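Local coordinates for protein intracellular serine protease (Bacillus licheniformis, PDB 4ZOQ) that is a subtilisin-family (S8) serine protease of the lanthipeptide system, probably cutting peptide bonds as a serine-type endopeptidase, at residues 231-234 with 235-238; 31-34 with 35-38. All coordinates share one frame; numbering follows the deposited sequence.

Contact 2 (31-38) comes first along the chain and contact 1 (231-238) much later; their centres lie 33 Å apart and their nearest atoms about 19 Å apart, so neither touches the other. Contact 2 follows helix 24-30 and leads towards strand 46-51, an inner strand of the seven-stranded mixed sheet, which ends at D51 of the predicted charge relay system. Contact 1 sits beyond one of the two outermost strands of that sheet, 221-226, where the chain makes the short helix 234-237 on the surface. The two are thus separate local turn structures in connections at different places around the subtilase sheet, both away from the predicted catalytic residues.

Contact 1 (231-234 with 235-238)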
loop_
_atom_site.group_PDB
_atom_site.type_symbol
_atom_site.label_atom_id
_atom_site.label_comp_id
_atom_site.label_asym_id
_atom_site.label_seq_id
_atom_site.Cartn_x
_atom_site.Cartn_y
_atom_site.Cartn_z
ATOM N N GLY B 231 9.940 -11.458 17.371
ATOM C CA GLY B 231 10.053 -12.819 17.874
ATOM C C GLY B 231 8.678 -13.421 17.952
ATOM O O GLY B 231 7.713 -12.670 17.985
ATOM N N GLU B 232 8.567 -14.748 18.052
ATOM C CA GLU B 232 7.239 -15.378 18.107
ATOM C C GLU B 232 6.517 -15.034 19.380
ATOM O O GLU B 232 5.288 -14.924 19.404
ATOM C CB GLU B 232 7.342 -16.899 18.043
ATOM C CG GLU B 232 7.523 -17.491 16.687
ATOM C CD GLU B 232 6.247 -17.566 15.882
ATOM O OE1 GLU B 232 5.137 -17.671 16.468
ATOM O OE2 GLU B 232 6.376 -17.606 14.645
ATOM N N THR B 233 7.289 -14.948 20.457
ATOM C CA THR B 233 6.780 -14.650 21.799
ATOM C C THR B 233 7.464 -13.440 22.469
ATOM O O THR B 233 7.356 -13.255 23.684
ATOM C CB THR B 233 6.886 -15.916 22.717
ATOM O OG1 THR B 233 8.246 -16.366 22.749
ATOM C CG2 THR B 233 6.005 -17.056 22.163
ATOM N N TYR B 234 8.250 -12.697 21.691
ATOM C CA TYR B 234 8.924 -11.477 22.149
ATOM C C TYR B 234 8.043 -10.603 23.041
ATOM O O TYR B 234 8.517 -10.041 24.023
ATOM C CB TYR B 234 9.408 -10.641 20.954
ATOM C CG TYR B 234 9.798 -9.236 21.345
ATOM C CD1 TYR B 234 11.037 -8.974 21.898
ATOM C CD2 TYR B 234 8.892 -8.191 21.242
ATOM C CE1 TYR B 234 11.392 -7.699 22.285
ATOM C CE2 TYR B 234 9.226 -6.926 21.648
ATOM C CZ TYR B 234 10.484 -6.680 22.163
ATOM O OH TYR B 234 10.850 -5.411 22.556
ATOM N N ASP B 235 6.767 -10.480 22.693
ATOM C CA ASP B 235 5.881 -9.663 23.497
ATOM C C ASP B 235 5.838 -10.165 24.925
ATOM O O ASP B 235 5.667 -9.365 25.849
ATOM C CB ASP B 235 4.474 -9.629 22.925
ATOM C CG ASP B 235 4.378 -8.800 21.666
ATOM O OD1 ASP B 235 5.310 -8.022 21.385
ATOM O OD2 ASP B 235 3.355 -8.919 20.966
ATOM N N GLN B 236 5.960 -11.478 25.119
ATOM C CA GLN B 236 5.931 -12.011 26.485
ATOM C C GLN B 236 7.294 -12.245 27.114
ATOM O O GLN B 236 7.407 -12.186 28.329
ATOM C CB GLN B 236 5.145 -13.325 26.557
ATOM C CG GLN B 236 3.683 -13.145 26.334
ATOM C CD GLN B 236 3.331 -13.120 24.884
ATOM O OE1 GLN B 236 4.135 -13.515 24.026
ATOM N NE2 GLN B 236 2.154 -12.583 24.578
ATOM N N ASP B 237 8.334 -12.485 26.325
ATOM C CA ASP B 237 9.558 -12.901 26.984
ATOM C C ASP B 237 10.711 -11.937 26.747
ATOM O O ASP B 237 11.772 -12.100 27.326
ATOM C CB ASP B 237 9.935 -14.340 26.570
ATOM C CG ASP B 237 10.150 -14.508 25.067
ATOM O OD1 ASP B 237 10.634 -13.563 24.405
ATOM O OD2 ASP B 237 9.879 -15.626 24.550
ATOM N N GLY B 238 10.500 -10.923 25.917
ATOM C CA GLY B 238 11.523 -9.915 25.699
ATOM C C GLY B 238 12.647 -10.274 24.749
ATOM O O GLY B 238 13.560 -9.484 24.533
HETATM O O HOH W 1 5.349 -11.857 20.356
#
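T233 and D237 meet through their polar ends: T233 OG1 donates to D237 OD2 at 2.5 Å, and the two side chains cross at about a right angle. The hydroxyl comes from above the carboxylate plane. On D237, CG sits between backbone N and carbonyl carbon (chi1 59°), which folds the carboxylate back over the preceding turn. R241 is a second partner for both ends, forming a salt bridge with D237 OD2 and a hydrogen bond with T233 OG1, while D237 OD1 takes the N-H of M239. With an alanine here, R241 would probably lose its carboxylate mate and the T233 hydroxyl its acceptor, with R241 left as the remaining named partner of that hydroxyl.

Main-chain bonds wind the segment into the single-turn helix 234-237, a surface excursion in the connection that follows edge strand 221-226 of the subtilase sheet. T233 stands at the N-cap position, but its side chain does no capping; its carbonyl oxygen instead receives Q236 N at 2.7 Å and D237 N at 2.9 Å. The next carbonyl, Y234 O, accepts G238 N at 2.9 Å. G238 then leaves the helix with positive phi, a conformation in which a side chain would jam against the carbonyl before it.

The Y234 ring makes van der Waals contacts with the backbone of G238 and with the D235 carboxylate. Placed opposite the backbone N (chi1 166°), the ring runs beside the end of the turn, and Y234 CD1 lies 3.5 Å from G238 C. Y234 CD2 is 3.6 Å from D235 OD1; the side chains cross roughly perpendicularly, ring and carboxylate planes 61° apart. That oxygen is bound by the hydroxyl of Y229.

One water sits at the start of the helix, where it accepts the N-H of D235, its oxygen 3.1 Å from D235 N, and gives a weak bond to E232 O.

Contact 2 (31-34 with 35-38); sequences DSYR and TYQI
Y36 N turns back to Y33 O at 3.3 Å and Q37 N to R34 O at 3.1 Å, two successive three-residue steps in which each donor stands well above the plane of its carbonyl.

The Y33 and Y36 side chains carry the contact, lying side by side and pointing the same way. Y33 CB sits over the face of the Y36 ring in a CH-pi contact, 4.3 Å from its centroid. Further out, Y33 CD1 approaches Y36 CZ at 3.6 Å and also touches Y36 OH. The rings themselves are oblique, their planes at 47°. In both residues CG lies beside the backbone N, opposite the carbonyl carbon (chi1 -49° in Y33, -69° in Y36); the turn of the backbone and these torsions together give the rings their common direction. Y36 OH is held by main-chain atoms of two other parts of the fold, I96 O and A10 N, so the phenol is fixed at its far end. Y33, buried, packs against A26 and A27 of helix 24-30.

R34 reaches the other way. Its chain, extended from CG to NE, returns the guanidinium to the start of the segment, where R34 NH1 donates to D31 O at 3.0 Å. R34 N binds the same oxygen from the opposite face of its carbonyl plane, giving D31 O two grips from one residue; the charge pairing with the D31 carboxylate is long. Farther along the chain, Q37 CG comes to 3.1 Å from R34 O, and I38 CG1 also lies against it. T35 and I38 meet L337 of helix 333-338.

The first half is a helix exit: helix 24-30 closes in a Schellman motif at D31, and a type I' turn from D31 to R34, its two central residues in left-handed conformation, redirects the chain, which continues through further turns in 35-38 on its way to strand 46-51.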
loop_
_atom_site.group_PDB
_atom_site.type_symbol
_atom_site.label_atom_id
_atom_site.label_comp_id
_atom_site.label_asym_id
_atom_site.label_seq_id
_atom_site.Cartn_x
_atom_site.Cartn_y
_atom_site.Cartn_z
ATOM N N ASP B 31 9.652 -19.621 -4.244
ATOM C CA ASP B 31 10.155 -20.990 -4.276
ATOM C C ASP B 31 11.686 -20.985 -4.504
ATOM O O ASP B 31 12.185 -21.492 -5.523
ATOM C CB ASP B 31 9.450 -21.836 -5.347
ATOM C CG ASP B 31 9.767 -23.338 -5.216
ATOM O OD1 ASP B 31 10.288 -23.758 -4.149
ATOM O OD2 ASP B 31 9.477 -24.100 -6.167
ATOM N N SER B 32 12.411 -20.376 -3.565
ATOM C CA SER B 32 13.860 -20.182 -3.688
ATOM C C SER B 32 14.231 -19.513 -5.008
ATOM O O SER B 32 15.151 -19.951 -5.681
ATOM C CB SER B 32 14.599 -21.510 -3.526
ATOM O OG SER B 32 14.417 -21.995 -2.203
ATOM N N TYR B 33 13.476 -18.476 -5.385
ATOM C CA TYR B 33 13.758 -17.629 -6.556
ATOM C C TYR B 33 13.572 -18.347 -7.896
ATOM O O TYR B 33 14.006 -17.859 -8.927
ATOM C CB TYR B 33 15.167 -17.043 -6.440
ATOM C CG TYR B 33 15.312 -16.452 -5.070
ATOM C CD1 TYR B 33 14.673 -15.258 -4.741
ATOM C CD2 TYR B 33 16.028 -17.121 -4.076
ATOM C CE1 TYR B 33 14.756 -14.737 -3.470
ATOM C CE2 TYR B 33 16.113 -16.614 -2.795
ATOM C CZ TYR B 33 15.476 -15.422 -2.500
ATOM O OH TYR B 33 15.553 -14.906 -1.245
ATOM N N ARG B 34 12.885 -19.478 -7.899
ATOM C CA ARG B 34 12.590 -20.145 -9.158
ATOM C C ARG B 34 11.614 -19.343 -10.015
ATOM O O ARG B 34 11.649 -19.428 -11.236
ATOM C CB ARG B 34 12.027 -21.526 -8.888
ATOM C CG ARG B 34 13.083 -22.521 -8.555
ATOM C CD ARG B 34 12.477 -23.859 -8.125
ATOM N NE ARG B 34 13.548 -24.786 -7.786
ATOM C CZ ARG B 34 14.090 -24.901 -6.582
ATOM N NH1 ARG B 34 13.672 -24.124 -5.579
ATOM N NH2 ARG B 34 15.069 -25.780 -6.388
ATOM N N THR B 35 10.754 -18.549 -9.371
ATOM C CA THR B 35 9.775 -17.741 -10.090
ATOM C C THR B 35 10.446 -16.713 -11.009
ATOM O O THR B 35 9.841 -16.311 -12.007
ATOM C CB THR B 35 8.803 -16.991 -9.113
ATOM O OG1 THR B 35 9.514 -16.042 -8.295
ATOM C CG2 THR B 35 8.059 -17.970 -8.231
ATOM N N TYR B 36 11.707 -16.352 -10.729
ATOM C CA TYR B 36 12.428 -15.404 -11.587
ATOM C C TYR B 36 12.575 -15.929 -12.991
ATOM O O TYR B 36 12.679 -15.151 -13.929
ATOM C CB TYR B 36 13.823 -15.078 -11.062
ATOM C CG TYR B 36 13.877 -14.274 -9.779
ATOM C CD1 TYR B 36 12.723 -13.733 -9.205
ATOM C CD2 TYR B 36 15.078 -14.104 -9.113
ATOM C CE1 TYR B 36 12.781 -13.021 -8.011
ATOM C CE2 TYR B 36 15.146 -13.398 -7.916
ATOM C CZ TYR B 36 14.002 -12.862 -7.370
ATOM O OH TYR B 36 14.081 -12.149 -6.196
ATOM N N GLN B 37 12.633 -17.245 -13.142
ATOM C CA GLN B 37 12.709 -17.825 -14.479
ATOM C C GLN B 37 11.337 -18.250 -15.007
ATOM O O GLN B 37 11.236 -18.691 -16.133
ATOM C CB GLN B 37 13.720 -18.978 -14.527
ATOM C CG GLN B 37 13.302 -20.196 -13.769
ATOM C CD GLN B 37 14.242 -21.381 -13.951
ATOM O OE1 GLN B 37 14.319 -22.253 -13.098
ATOM N NE2 GLN B 37 14.828 -21.489 -15.120
ATOM N N ILE B 38 10.291 -18.109 -14.194
ATOM C CA ILE B 38 8.925 -18.393 -14.628
ATOM C C ILE B 38 8.277 -17.089 -15.092
ATOM O O ILE B 38 7.719 -17.010 -16.182
ATOM C CB ILE B 38 8.064 -19.007 -13.491
ATOM C CG1 ILE B 38 8.737 -20.241 -12.861
ATOM C CG2 ILE B 38 6.651 -19.335 -13.996
ATOM C CD1 ILE B 38 8.963 -21.354 -13.845
#